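Local coordinates for DUF3863 domain-containing protein (Parabacteroides distasonis, PDB 3LM3), which is of unknown function but is probably a glycoside hydrolase or carbohydrate deacetylase, at residues Pro14-Leu25 with Thr317-Leu328. Sequence-based numbering, arbitrary orientation.
Sequences PLTIEGNRFVTL and THFVTFGEFGEL
Thr317 enters beside Arg21 and Val23, its CG2 meeting Val23 CG2, as two strands of a parallel beta-sheet pair: strands 21-25 and 318-320 run at 31°, consistent with the barrel-like cores of glycoside hydrolase and deacetylase relatives. The parallel ladder is read from bonds that alternate in direction: His318 N to Arg21 O, almost straight at 177°, Val23 N to His318 O, and Val320 N to Val23 O.

The His318 imidazole carries Pro14 over one face, with Pro14 CG 3.6 Å from the ring centroid, a CH-pi contact. Asn20 OD1 lies at the ring edge, 3.5 Å from His318 NE2, and a water links the two atoms. Phe319 turns to the other side of the sheet and receives Val23 CB over its face, while Val23 CG1, anti to the backbone N, reaches Phe319 CE2 at 3.6 Å. Val320 CG2 then touches Phe22 and Thr24.

A capping box of Thr321 and Glu324 starts helix 322-332, which doubles back against strand 21-25. Thr24 is divided between its first two aromatics: OG1 stands over the centre of the Phe322 ring while hydrogen-bonded to Trp281 NE1, and CG2 presses on Phe325 CB at 3.4 Å. Phe325 also places CD1 over one face of Phe22, their planes 51° apart; its CE1 meets Ile17 CD1, and Trp281 stacks on the ring. Leu328 closes the packing: CD1 lies 3.6 Å from Phe22 CE1, CD2 meets Leu15 O, and a water accepts from Ile17 N and donates to Leu328 O at 2.8 Å.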
# COMPACT_ATOMS: atom_id res chain seq x y z
N PRO A 14 16.48 -11.22 6.23
CA PRO A 14 17.31 -11.66 5.13
C PRO A 14 18.15 -10.52 4.60
O PRO A 14 17.84 -9.36 4.84
CB PRO A 14 16.28 -12.07 4.08
CG PRO A 14 15.20 -11.11 4.28
CD PRO A 14 15.22 -10.66 5.73
N LEU A 15 19.20 -10.85 3.88
CA LEU A 15 20.12 -9.84 3.41
C LEU A 15 19.80 -9.41 1.98
O LEU A 15 20.35 -8.40 1.51
CB LEU A 15 21.57 -10.33 3.54
CG LEU A 15 22.11 -10.56 4.97
CD1 LEU A 15 23.61 -10.83 4.95
CD2 LEU A 15 21.79 -9.39 5.91
N THR A 16 18.95 -10.17 1.26
CA THR A 16 18.61 -9.80 -0.12
C THR A 16 17.15 -10.04 -0.45
O THR A 16 16.52 -10.97 0.05
CB THR A 16 19.49 -10.55 -1.14
OG1 THR A 16 19.15 -10.13 -2.48
CG2 THR A 16 19.29 -12.05 -1.02
N ILE A 17 16.62 -9.18 -1.32
CA ILE A 17 15.25 -9.31 -1.82
C ILE A 17 15.09 -10.49 -2.76
O ILE A 17 14.05 -11.16 -2.77
CB ILE A 17 14.81 -7.99 -2.50
CG1 ILE A 17 13.30 -7.98 -2.74
CG2 ILE A 17 15.64 -7.73 -3.78
CD1 ILE A 17 12.80 -6.60 -3.18
N GLU A 18 16.14 -10.85 -3.51
CA GLU A 18 15.93 -11.80 -4.59
C GLU A 18 15.65 -13.21 -4.07
O GLU A 18 16.30 -13.73 -3.16
CB GLU A 18 17.06 -11.78 -5.64
CG GLU A 18 17.12 -10.48 -6.47
CD GLU A 18 15.86 -10.25 -7.32
OE1 GLU A 18 15.55 -11.12 -8.18
OE2 GLU A 18 15.19 -9.20 -7.13
N GLY A 19 14.61 -13.79 -4.66
CA GLY A 19 14.19 -15.14 -4.32
C GLY A 19 13.34 -15.28 -3.09
O GLY A 19 12.96 -16.42 -2.73
N ASN A 20 13.02 -14.16 -2.45
CA ASN A 20 12.38 -14.18 -1.15
C ASN A 20 10.95 -13.63 -1.20
O ASN A 20 10.57 -12.91 -2.14
CB ASN A 20 13.22 -13.38 -0.14
CG ASN A 20 14.38 -14.16 0.41
OD1 ASN A 20 14.23 -15.32 0.83
ND2 ASN A 20 15.56 -13.52 0.46
N ARG A 21 10.19 -14.00 -0.18
CA ARG A 21 8.80 -13.57 0.03
C ARG A 21 8.76 -12.71 1.29
O ARG A 21 9.37 -13.08 2.30
CB ARG A 21 7.91 -14.80 0.20
CG ARG A 21 7.83 -15.69 -1.00
CD ARG A 21 7.07 -16.96 -0.70
NE ARG A 21 6.89 -17.78 -1.89
CZ ARG A 21 7.78 -18.62 -2.38
NH1 ARG A 21 8.95 -18.80 -1.80
NH2 ARG A 21 7.48 -19.30 -3.49
N PHE A 22 8.09 -11.56 1.21
CA PHE A 22 8.05 -10.59 2.28
C PHE A 22 6.63 -10.16 2.57
O PHE A 22 5.85 -9.94 1.65
CB PHE A 22 8.81 -9.35 1.90
CG PHE A 22 10.27 -9.60 1.63
CD1 PHE A 22 11.17 -9.56 2.67
CD2 PHE A 22 10.73 -9.91 0.37
CE1 PHE A 22 12.52 -9.82 2.43
CE2 PHE A 22 12.07 -10.22 0.13
CZ PHE A 22 12.97 -10.14 1.18
N VAL A 23 6.34 -10.01 3.87
CA VAL A 23 5.13 -9.32 4.33
C VAL A 23 5.58 -8.13 5.17
O VAL A 23 6.34 -8.30 6.13
CB VAL A 23 4.20 -10.20 5.18
CG1 VAL A 23 3.06 -9.37 5.81
CG2 VAL A 23 3.65 -11.37 4.36
N THR A 24 5.09 -6.95 4.82
CA THR A 24 5.32 -5.75 5.62
C THR A 24 4.00 -5.31 6.22
O THR A 24 3.10 -4.88 5.49
CB THR A 24 5.95 -4.63 4.80
OG1 THR A 24 5.12 -4.28 3.68
CG2 THR A 24 7.34 -5.00 4.28
N LEU A 25 3.88 -5.39 7.54
CA LEU A 25 2.72 -4.94 8.28
C LEU A 25 3.03 -3.65 9.01
O LEU A 25 4.12 -3.47 9.57
CB LEU A 25 2.33 -5.96 9.35
CG LEU A 25 1.25 -5.54 10.36
CD1 LEU A 25 -0.09 -5.31 9.68
CD2 LEU A 25 1.13 -6.59 11.49
N THR A 317 8.67 -17.13 4.35
CA THR A 317 8.25 -15.73 4.27
C THR A 317 8.85 -14.92 5.41
O THR A 317 8.82 -15.34 6.56
CB THR A 317 6.72 -15.59 4.35
OG1 THR A 317 6.12 -16.37 3.30
CG2 THR A 317 6.24 -14.14 4.24
N HIS A 318 9.39 -13.75 5.09
CA HIS A 318 9.96 -12.84 6.06
C HIS A 318 8.96 -11.74 6.37
O HIS A 318 8.53 -11.02 5.46
CB HIS A 318 11.23 -12.20 5.51
CG HIS A 318 12.29 -13.20 5.17
ND1 HIS A 318 13.07 -13.79 6.14
CD2 HIS A 318 12.69 -13.72 3.99
CE1 HIS A 318 13.91 -14.62 5.56
NE2 HIS A 318 13.71 -14.61 4.26
N PHE A 319 8.60 -11.61 7.65
CA PHE A 319 7.77 -10.53 8.14
C PHE A 319 8.72 -9.44 8.63
O PHE A 319 9.37 -9.59 9.66
CB PHE A 319 6.83 -10.99 9.26
CG PHE A 319 5.64 -11.81 8.77
CD1 PHE A 319 5.78 -13.12 8.31
CD2 PHE A 319 4.40 -11.23 8.70
CE1 PHE A 319 4.64 -13.83 7.86
CE2 PHE A 319 3.28 -11.94 8.26
CZ PHE A 319 3.42 -13.23 7.83
N VAL A 320 8.80 -8.37 7.84
CA VAL A 320 9.77 -7.29 8.07
C VAL A 320 9.08 -5.94 8.06
O VAL A 320 7.92 -5.82 7.68
CB VAL A 320 10.92 -7.34 7.03
CG1 VAL A 320 11.59 -8.73 7.04
CG2 VAL A 320 10.43 -7.01 5.64
N THR A 321 9.80 -4.92 8.50
CA THR A 321 9.25 -3.58 8.54
C THR A 321 9.12 -3.00 7.12
O THR A 321 9.82 -3.44 6.20
CB THR A 321 10.05 -2.63 9.42
OG1 THR A 321 11.24 -2.24 8.72
CG2 THR A 321 10.41 -3.25 10.77
N PHE A 322 8.22 -2.03 6.94
CA PHE A 322 8.13 -1.31 5.65
C PHE A 322 9.48 -0.76 5.26
O PHE A 322 9.91 -0.90 4.12
CB PHE A 322 7.06 -0.20 5.71
CG PHE A 322 5.66 -0.66 5.32
CD1 PHE A 322 4.85 -1.30 6.22
CD2 PHE A 322 5.18 -0.44 4.03
CE1 PHE A 322 3.57 -1.71 5.87
CE2 PHE A 322 3.89 -0.84 3.67
CZ PHE A 322 3.09 -1.49 4.59
N GLY A 323 10.15 -0.09 6.19
CA GLY A 323 11.43 0.52 5.91
C GLY A 323 12.49 -0.51 5.51
O GLY A 323 13.29 -0.28 4.59
N GLU A 324 12.54 -1.64 6.21
CA GLU A 324 13.56 -2.69 5.90
C GLU A 324 13.33 -3.21 4.50
O GLU A 324 14.27 -3.42 3.72
CB GLU A 324 13.43 -3.89 6.84
CG GLU A 324 14.07 -3.82 8.13
CD GLU A 324 13.88 -5.21 8.74
OE1 GLU A 324 12.80 -5.45 9.30
OE2 GLU A 324 14.73 -6.10 8.51
N PHE A 325 12.08 -3.49 4.16
CA PHE A 325 11.77 -4.03 2.84
C PHE A 325 12.13 -3.01 1.76
O PHE A 325 12.75 -3.37 0.76
CB PHE A 325 10.29 -4.42 2.72
CG PHE A 325 9.93 -4.82 1.32
CD1 PHE A 325 10.39 -6.01 0.77
CD2 PHE A 325 9.20 -3.95 0.50
CE1 PHE A 325 10.15 -6.32 -0.57
CE2 PHE A 325 8.97 -4.23 -0.80
CZ PHE A 325 9.41 -5.44 -1.36
N GLY A 326 11.75 -1.76 1.94
CA GLY A 326 12.09 -0.74 0.94
C GLY A 326 13.59 -0.63 0.74
O GLY A 326 14.05 -0.47 -0.38
N GLU A 327 14.36 -0.73 1.82
CA GLU A 327 15.82 -0.66 1.67
C GLU A 327 16.38 -1.93 1.04
O GLU A 327 17.34 -1.82 0.29
CB GLU A 327 16.53 -0.32 2.97
CG GLU A 327 16.29 1.11 3.43
CD GLU A 327 16.93 2.15 2.54
OE1 GLU A 327 17.80 1.85 1.69
OE2 GLU A 327 16.55 3.32 2.69
N LEU A 328 15.76 -3.10 1.28
CA LEU A 328 16.18 -4.29 0.52
C LEU A 328 15.96 -4.10 -0.98
O LEU A 328 16.81 -4.46 -1.80
CB LEU A 328 15.43 -5.55 0.99
CG LEU A 328 15.89 -6.15 2.30
CD1 LEU A 328 14.89 -7.20 2.78
CD2 LEU A 328 17.33 -6.74 2.16
O HOH W 1 18.31 -6.77 -1.69
O HOH W 2 14.88 -17.01 3.21